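Long-range contacts in Blo t 1 allergen (Blomia tropicalis, PDB 5JT8), which is a mite allergen with limited antibody cross-reactivity to Der p 1, and probably hydrolyses peptide bonds as a papain-family cysteine protease: residues S235-V240 / N325-T329; V251-S257 / Y278-V283. All blocks are in the same frame, centred on the assembly; numbering follows the deposited sequence.

Both contacts are buried, but contact 2 lies closer to the middle of the molecule, about 7 Å from the centre of the chain against about 15 Å for contact 1. Contact 1 fastens the start of helix 237-247 to the loop entering strand 329-332, mainly through one asparagine amide and a bridging water. Contact 2 is strand pairing, with mostly apolar side chains packed on its two faces and an aspartate carboxylate bonded to the turn after strand 250-254. Helix 237-247 leads in sequence straight into strand 250-254, so the two contacts hold consecutive elements. They also meet: Thr329 N probably hydrogen-bonds to Val251 O at 2.9 Å, and Val328 packs on Ile252.

Contact 1. Residues S235-V240 / N325-T329; sequences SSDEDV and NNYVT. Unlike the reference sequence in segment 325-329: Tyr327 (reference Phe).
Ser235 and Asn325 bring their backbones together, CA to CA 5.5 Å, where the chain about to enter helix 237-247 passes the loop that leads into strand 329-332. The site is the N-terminal end of that helix in the beta domain of the papain fold. Ser236 is the N-cap, its OG accepting from Asp239 N. One backbone bond spans the two segments, Ser235 N to Asn325 O at 3.2 Å, and it is distinctly bent, with an N-H...O angle of 135°. The backbones then part, and the CA atoms of Val240 and Val328 are 7.4 Å from each other.

Asn325 carries most of the contact. Its CG stands anti to its own carbonyl carbon (chi1 -60°), which swings the amide clear of the C=O and lets carbonyl and side chain engage Ser235 separately. ND2 sends one N-H to Ser235 O at 2.7 Å and the other, in a different direction, to Asp237 OD1 at 2.9 Å. Carboxylate and amide lie only 29° from coplanar, and ND2 meets OD1 nearly along its C-O bond. The amide is thus pinned against rotation, bound to the backbone on one side and to the first turn of the helix on the other. Asn320 OD1 accepts from the backbone N of Asn325, adding a further anchor to this residue, while Ser235 OG bonds to Arg232 O.

Next to the polar group, Val240 CG2 lies 4.1 Å from Val328 CG2, an apolar touch between helix and loop, and Val240 also rests on Trp297 of strand 294-300. A water closes the polar ring, donating to Asp237 OD1 at 2.7 Å and to Asn325 OD1 at 2.6 Å.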
ATOM      1  N   SER A 235      14.869   6.427   7.095  1.00 31.04           N
ATOM      2  CA  SER A 235      15.638   5.327   7.663  1.00 30.15           C
ATOM      3  C   SER A 235      16.528   4.692   6.604  1.00 34.68           C
ATOM      4  O   SER A 235      16.213   4.705   5.406  1.00 28.75           O
ATOM      5  CB  SER A 235      14.710   4.280   8.276  1.00 28.03           C
ATOM      6  OG  SER A 235      14.320   4.692   9.573  1.00 29.14           O
ATOM      7  N   SER A 236      17.659   4.167   7.047  1.00 34.37           N
ATOM      8  CA  SER A 236      18.543   3.434   6.166  1.00 30.72           C
ATOM      9  C   SER A 236      17.874   2.139   5.714  1.00 28.33           C
ATOM     10  O   SER A 236      17.000   1.608   6.408  1.00 21.78           O
ATOM     11  CB  SER A 236      19.849   3.116   6.878  1.00 25.94           C
ATOM     12  OG  SER A 236      19.556   2.336   8.012  1.00 28.23           O
ATOM     13  N   ASP A 237      18.306   1.626   4.566  1.00 23.95           N
ATOM     14  CA  ASP A 237      17.812   0.345   4.066  1.00 23.73           C
ATOM     15  C   ASP A 237      18.041  -0.743   5.114  1.00 22.24           C
ATOM     16  O   ASP A 237      17.186  -1.582   5.370  1.00 23.13           O
ATOM     17  CB  ASP A 237      18.527  -0.036   2.750  1.00 23.88           C
ATOM     18  CG  ASP A 237      18.080   0.811   1.559  1.00 34.70           C
ATOM     19  OD1 ASP A 237      17.159   1.654   1.713  1.00 29.95           O
ATOM     20  OD2 ASP A 237      18.633   0.609   0.448  1.00 37.92           O
ATOM     21  N   GLU A 238      19.237  -0.722   5.689  1.00 22.14           N
ATOM     22  CA  GLU A 238      19.649  -1.683   6.700  1.00 25.54           C
ATOM     23  C   GLU A 238      18.705  -1.714   7.923  1.00 20.68           C
ATOM     24  O   GLU A 238      18.317  -2.796   8.375  1.00 24.99           O
ATOM     25  CB  GLU A 238      21.090  -1.382   7.156  1.00 26.97           C
ATOM     26  CG  GLU A 238      22.167  -1.604   6.097  1.00 45.72           C
ATOM     27  CD  GLU A 238      21.994  -0.740   4.829  1.00 59.28           C
ATOM     28  OE1 GLU A 238      21.841   0.515   4.923  1.00 45.86           O
ATOM     29  OE2 GLU A 238      22.011  -1.337   3.727  1.00 70.39           O
ATOM     30  N   ASP A 239      18.370  -0.549   8.464  1.00 23.62           N
ATOM     31  CA  ASP A 239      17.399  -0.486   9.565  1.00 29.63           C
ATOM     32  C   ASP A 239      16.082  -1.131   9.136  1.00 27.66           C
ATOM     33  O   ASP A 239      15.502  -1.948   9.856  1.00 24.68           O
ATOM     34  CB  ASP A 239      17.148   0.967  10.016  1.00 25.68           C
ATOM     35  CG  ASP A 239      18.247   1.497  10.912  1.00 29.00           C
ATOM     36  OD1 ASP A 239      19.237   0.775  11.074  1.00 30.15           O
ATOM     37  OD2 ASP A 239      18.141   2.635  11.439  1.00 26.07           O
ATOM     38  N   VAL A 240      15.624  -0.757   7.945  1.00 31.06           N
ATOM     39  CA  VAL A 240      14.352  -1.255   7.439  1.00 27.36           C
ATOM     40  C   VAL A 240      14.405  -2.765   7.282  1.00 25.26           C
ATOM     41  O   VAL A 240      13.512  -3.449   7.762  1.00 21.53           O
ATOM     42  CB  VAL A 240      13.969  -0.593   6.107  1.00 24.51           C
ATOM     43  CG1 VAL A 240      12.711  -1.232   5.556  1.00 19.67           C
ATOM     44  CG2 VAL A 240      13.741   0.902   6.334  1.00 22.04           C
ATOM     45  N   ASN A 325      11.622   4.720   2.052  1.00 22.15           N
ATOM     46  CA  ASN A 325      12.199   4.817   3.395  1.00 21.51           C
ATOM     47  C   ASN A 325      11.650   5.942   4.284  1.00 27.99           C
ATOM     48  O   ASN A 325      12.134   6.136   5.398  1.00 29.28           O
ATOM     49  CB  ASN A 325      13.722   5.012   3.305  1.00 24.57           C
ATOM     50  CG  ASN A 325      14.427   3.881   2.588  1.00 29.25           C
ATOM     51  OD1 ASN A 325      14.200   3.644   1.401  1.00 22.91           O
ATOM     52  ND2 ASN A 325      15.312   3.185   3.308  1.00 28.60           N
ATOM     53  N   ASN A 326      10.687   6.714   3.798  1.00 26.37           N
ATOM     54  CA  ASN A 326      10.277   7.909   4.532  1.00 30.22           C
ATOM     55  C   ASN A 326       9.512   7.574   5.809  1.00 30.41           C
ATOM     56  O   ASN A 326       9.811   8.108   6.872  1.00 23.90           O
ATOM     57  CB  ASN A 326       9.428   8.831   3.641  1.00 34.72           C
ATOM     58  CG  ASN A 326      10.246   9.514   2.547  1.00 36.56           C
ATOM     59  OD1 ASN A 326      11.475   9.441   2.540  1.00 34.00           O
ATOM     60  ND2 ASN A 326       9.563  10.209   1.637  1.00 27.11           N
ATOM     61  N   TYR A 327       8.542   6.673   5.698  1.00 27.26           N
ATOM     62  CA  TYR A 327       7.590   6.420   6.776  1.00 23.63           C
ATOM     63  C   TYR A 327       7.331   4.942   6.966  1.00 21.62           C
ATOM     64  O   TYR A 327       6.291   4.412   6.555  1.00 24.24           O
ATOM     65  CB  TYR A 327       6.253   7.119   6.505  1.00 21.10           C
ATOM     66  CG  TYR A 327       6.362   8.594   6.253  1.00 30.83           C
ATOM     67  CD1 TYR A 327       6.611   9.481   7.297  1.00 32.29           C
ATOM     68  CD2 TYR A 327       6.204   9.111   4.973  1.00 22.72           C
ATOM     69  CE1 TYR A 327       6.694  10.844   7.069  1.00 39.50           C
ATOM     70  CE2 TYR A 327       6.296  10.466   4.736  1.00 28.67           C
ATOM     71  CZ  TYR A 327       6.544  11.327   5.786  1.00 35.36           C
ATOM     72  OH  TYR A 327       6.627  12.671   5.548  1.00 35.64           O
ATOM     73  N   VAL A 328       8.274   4.279   7.608  1.00 27.12           N
ATOM     74  CA  VAL A 328       8.195   2.855   7.792  1.00 24.94           C
ATOM     75  C   VAL A 328       7.700   2.550   9.204  1.00 29.31           C
ATOM     76  O   VAL A 328       8.237   3.082  10.187  1.00 29.67           O
ATOM     77  CB  VAL A 328       9.552   2.212   7.544  1.00 26.71           C
ATOM     78  CG1 VAL A 328       9.465   0.700   7.687  1.00 24.64           C
ATOM     79  CG2 VAL A 328      10.054   2.606   6.142  1.00 28.28           C
ATOM     80  N   THR A 329       6.680   1.701   9.295  1.00 26.57           N
ATOM     81  CA  THR A 329       6.046   1.400  10.576  1.00 25.30           C
ATOM     82  C   THR A 329       5.872  -0.083  10.759  1.00 25.28           C
ATOM     83  O   THR A 329       5.339  -0.746   9.874  1.00 25.43           O
ATOM     84  CB  THR A 329       4.658   2.046  10.691  1.00 30.35           C
ATOM     85  OG1 THR A 329       4.776   3.463  10.570  1.00 29.00           O
ATOM     86  CG2 THR A 329       3.997   1.683  12.039  1.00 28.10           C
TER
HETATM   87  O   HOH W   1      15.433   2.157  -0.365  1.00 30.03           O

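Contact 2. Residues V251-S257 / Y278-V283; sequences VIYMHGS and YTDHAV
Ile252 and Val283 press together at the apolar centre of this antiparallel strand pair, Ile252 CG1 lying 3.5 Å from Val283 CG2, tighter than ordinary carbon contact. Each carbon stands between its backbone N and carbonyl carbon (chi1 62° for Ile252), on the face shared by Met254 and His281, where the two side chains cross obliquely. Met254 CG adds a touch to the same Val283 methyl, and its side chain runs alongside that of His281, Met254 SD lying 4.0 Å from His281 CB. On the other face, Ala282 CB sits over the Tyr253 ring in a CH-pi contact, 3.8 Å from the ring centroid; Tyr253 is modelled in two conformers, so this contact is less certain.

Paired backbone bonds join Ile252 with Val283, and Met254 N gives to His281 O. Beyond them the register slips in a classic beta bulge: Met254 O accepts from both His281 N and Asp280 N, the latter at 2.8 Å. The bulge brings the Asp280 carboxylate over the turn after the strand. Ser257 OG donates to the syn lone pair of Asp280 OD2 at 2.6 Å, while OD1 takes weak bonds from Gly256 N and Ser257 N, so the firm grip is on OD2. At the outer edge the rings of His255 and Tyr278 meet obliquely, planes 54° apart, His255 NE2 lying 3.3 Å from Tyr278 CD2. Asp276 OD2 binds His255 ND1, and Ser84 OG binds both Tyr278 OH and Asp280 OD2.

His281 NE2 bonds to Asn301 OD1 and its ring stacks on Trp303, consistent with the histidine-asparagine pair of papain-family active sites. Helices 139-154 and 187-196 pack on Val251 and Ala282, helix 80-88, probably from the propeptide, lies against Ser257 and His281, and strand 281-291 also pairs with strand 294-300.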
ATOM      1  N   VAL A 251       4.570  -1.477   7.102  1.00 19.38           N
ATOM      2  CA  VAL A 251       3.892  -0.470   6.284  1.00 21.49           C
ATOM      3  C   VAL A 251       4.908   0.562   5.851  1.00 22.06           C
ATOM      4  O   VAL A 251       5.745   0.986   6.653  1.00 25.38           O
ATOM      5  CB  VAL A 251       2.760   0.255   7.049  1.00 24.71           C
ATOM      6  CG1 VAL A 251       2.125   1.346   6.176  1.00 22.03           C
ATOM      7  CG2 VAL A 251       1.715  -0.726   7.518  1.00 26.22           C
ATOM      8  N   ILE A 252       4.855   0.947   4.581  1.00 25.26           N
ATOM      9  CA  ILE A 252       5.596   2.100   4.095  1.00 27.03           C
ATOM     10  C   ILE A 252       4.655   3.043   3.348  1.00 25.59           C
ATOM     11  O   ILE A 252       3.604   2.646   2.867  1.00 25.90           O
ATOM     12  CB  ILE A 252       6.760   1.709   3.140  1.00 22.78           C
ATOM     13  CG1 ILE A 252       6.211   1.009   1.896  1.00 21.42           C
ATOM     14  CG2 ILE A 252       7.766   0.796   3.829  1.00 22.15           C
ATOM     15  CD1 ILE A 252       7.189   0.980   0.726  1.00 23.76           C
ATOM     16  N   TYR A 253       5.038   4.306   3.279  1.00 24.48           N
ATOM     17  CA  TYR A 253       4.315   5.289   2.490  0.51 32.04           C
ATOM     18  C   TYR A 253       5.182   5.746   1.349  1.00 38.48           C
ATOM     19  O   TYR A 253       6.335   6.119   1.558  1.00 40.04           O
ATOM     20  CB  TYR A 253       3.908   6.481   3.333  0.51 32.88           C
ATOM     21  CG  TYR A 253       2.566   6.313   3.975  0.51 31.31           C
ATOM     22  CD1 TYR A 253       2.409   5.489   5.072  0.51 25.68           C
ATOM     23  CD2 TYR A 253       1.449   6.972   3.474  0.51 32.56           C
ATOM     24  CE1 TYR A 253       1.187   5.333   5.663  0.51 30.45           C
ATOM     25  CE2 TYR A 253       0.212   6.818   4.066  0.51 34.62           C
ATOM     26  CZ  TYR A 253       0.088   5.995   5.165  0.51 31.56           C
ATOM     27  OH  TYR A 253      -1.135   5.823   5.773  0.51 34.14           O
ATOM     28  N   MET A 254       4.640   5.706   0.142  1.00 31.70           N
ATOM     29  CA  MET A 254       5.442   6.063  -1.002  1.00 36.62           C
ATOM     30  C   MET A 254       4.640   6.795  -2.074  1.00 36.43           C
ATOM     31  O   MET A 254       3.489   7.178  -1.867  1.00 34.26           O
ATOM     32  CB  MET A 254       6.123   4.807  -1.566  1.00 37.20           C
ATOM     33  CG  MET A 254       5.277   3.565  -1.525  1.00 36.89           C
ATOM     34  SD  MET A 254       4.139   3.570  -2.910  1.00 41.71           S
ATOM     35  CE  MET A 254       5.314   3.786  -4.252  1.00 33.76           C
ATOM     36  N   HIS A 255       5.279   7.018  -3.215  1.00 35.94           N
ATOM     37  CA  HIS A 255       4.687   7.799  -4.281  1.00 40.08           C
ATOM     38  C   HIS A 255       3.978   6.858  -5.266  1.00 40.43           C
ATOM     39  O   HIS A 255       4.498   6.553  -6.340  1.00 42.04           O
ATOM     40  CB  HIS A 255       5.770   8.646  -4.977  1.00 29.48           C
ATOM     41  CG  HIS A 255       5.219   9.695  -5.890  1.00 40.44           C
ATOM     42  ND1 HIS A 255       5.990  10.720  -6.399  1.00 47.38           N
ATOM     43  CD2 HIS A 255       3.967   9.890  -6.373  1.00 39.96           C
ATOM     44  CE1 HIS A 255       5.237  11.498  -7.158  1.00 48.34           C
ATOM     45  NE2 HIS A 255       4.008  11.013  -7.162  1.00 41.71           N
ATOM     46  N   GLY A 256       2.794   6.389  -4.883  1.00 37.36           N
ATOM     47  CA  GLY A 256       2.071   5.410  -5.680  1.00 35.66           C
ATOM     48  C   GLY A 256       1.582   5.913  -7.032  1.00 35.89           C
ATOM     49  O   GLY A 256       1.451   5.120  -7.964  1.00 35.91           O
ATOM     50  N   SER A 257       1.330   7.217  -7.152  1.00 38.56           N
ATOM     51  CA  SER A 257       0.746   7.757  -8.383  1.00 46.02           C
ATOM     52  C   SER A 257       1.791   8.043  -9.468  1.00 50.15           C
ATOM     53  O   SER A 257       1.437   8.416 -10.589  1.00 51.78           O
ATOM     54  CB  SER A 257      -0.068   9.026  -8.090  1.00 43.89           C
ATOM     55  OG  SER A 257       0.729  10.065  -7.552  1.00 42.18           O
ATOM     56  N   TYR A 278       7.426  13.218  -1.958  1.00 36.92           N
ATOM     57  CA  TYR A 278       5.993  13.167  -2.196  1.00 42.45           C
ATOM     58  C   TYR A 278       5.456  11.752  -2.028  1.00 44.82           C
ATOM     59  O   TYR A 278       5.831  10.838  -2.747  1.00 39.46           O
ATOM     60  CB  TYR A 278       5.668  13.686  -3.593  1.00 44.11           C
ATOM     61  CG  TYR A 278       4.193  13.817  -3.899  1.00 52.32           C
ATOM     62  CD1 TYR A 278       3.507  14.999  -3.629  1.00 58.07           C
ATOM     63  CD2 TYR A 278       3.490  12.770  -4.477  1.00 50.82           C
ATOM     64  CE1 TYR A 278       2.163  15.125  -3.926  1.00 62.80           C
ATOM     65  CE2 TYR A 278       2.146  12.882  -4.775  1.00 53.19           C
ATOM     66  CZ  TYR A 278       1.485  14.060  -4.501  1.00 61.67           C
ATOM     67  OH  TYR A 278       0.144  14.171  -4.808  1.00 57.25           O
ATOM     68  N   THR A 279       4.560  11.597  -1.070  1.00 41.19           N
ATOM     69  CA  THR A 279       3.973  10.315  -0.773  1.00 39.84           C
ATOM     70  C   THR A 279       2.435  10.421  -0.859  1.00 39.52           C
ATOM     71  O   THR A 279       1.851  11.423  -0.434  1.00 43.54           O
ATOM     72  CB  THR A 279       4.433   9.863   0.607  1.00 47.99           C
ATOM     73  OG1 THR A 279       4.599  11.032   1.408  1.00 55.83           O
ATOM     74  CG2 THR A 279       5.803   9.168   0.522  1.00 46.91           C
ATOM     75  N   ASP A 280       1.787   9.409  -1.433  1.00 34.02           N
ATOM     76  CA  ASP A 280       0.320   9.377  -1.483  1.00 32.78           C
ATOM     77  C   ASP A 280      -0.243   7.960  -1.451  1.00 30.97           C
ATOM     78  O   ASP A 280      -1.435   7.758  -1.649  1.00 39.20           O
ATOM     79  CB  ASP A 280      -0.219  10.105  -2.726  1.00 31.24           C
ATOM     80  CG  ASP A 280       0.306   9.528  -4.040  1.00 35.37           C
ATOM     81  OD1 ASP A 280       1.029   8.507  -4.030  1.00 36.56           O
ATOM     82  OD2 ASP A 280      -0.019  10.109  -5.100  1.00 38.34           O
ATOM     83  N   HIS A 281       0.602   6.977  -1.190  1.00 31.32           N
ATOM     84  CA  HIS A 281       0.132   5.599  -1.205  1.00 26.01           C
ATOM     85  C   HIS A 281       0.808   4.786  -0.122  1.00 30.65           C
ATOM     86  O   HIS A 281       2.024   4.848   0.025  1.00 30.17           O
ATOM     87  CB  HIS A 281       0.399   4.991  -2.569  1.00 26.44           C
ATOM     88  CG  HIS A 281      -0.208   3.638  -2.769  1.00 27.65           C
ATOM     89  ND1 HIS A 281      -1.492   3.329  -2.378  1.00 29.43           N
ATOM     90  CD2 HIS A 281       0.282   2.527  -3.370  1.00 26.31           C
ATOM     91  CE1 HIS A 281      -1.756   2.077  -2.703  1.00 29.31           C
ATOM     92  NE2 HIS A 281      -0.700   1.571  -3.312  1.00 26.54           N
ATOM     93  N   ALA A 282       0.017   4.028   0.633  1.00 24.60           N
ATOM     94  CA  ALA A 282       0.555   3.116   1.643  1.00 24.42           C
ATOM     95  C   ALA A 282       0.599   1.691   1.111  1.00 29.07           C
ATOM     96  O   ALA A 282      -0.366   1.230   0.529  1.00 26.32           O
ATOM     97  CB  ALA A 282      -0.274   3.160   2.908  1.00 23.51           C
ATOM     98  N   VAL A 283       1.719   1.001   1.320  1.00 27.32           N
ATOM     99  CA  VAL A 283       1.836  -0.412   0.945  1.00 25.70           C
ATOM    100  C   VAL A 283       2.671  -1.135   1.999  1.00 25.24           C
ATOM    101  O   VAL A 283       2.975  -0.553   3.039  1.00 23.37           O
ATOM    102  CB  VAL A 283       2.475  -0.603  -0.439  1.00 23.43           C
ATOM    103  CG1 VAL A 283       1.576  -0.034  -1.542  1.00 24.84           C
ATOM    104  CG2 VAL A 283       3.881   0.038  -0.489  1.00 23.39           C
TER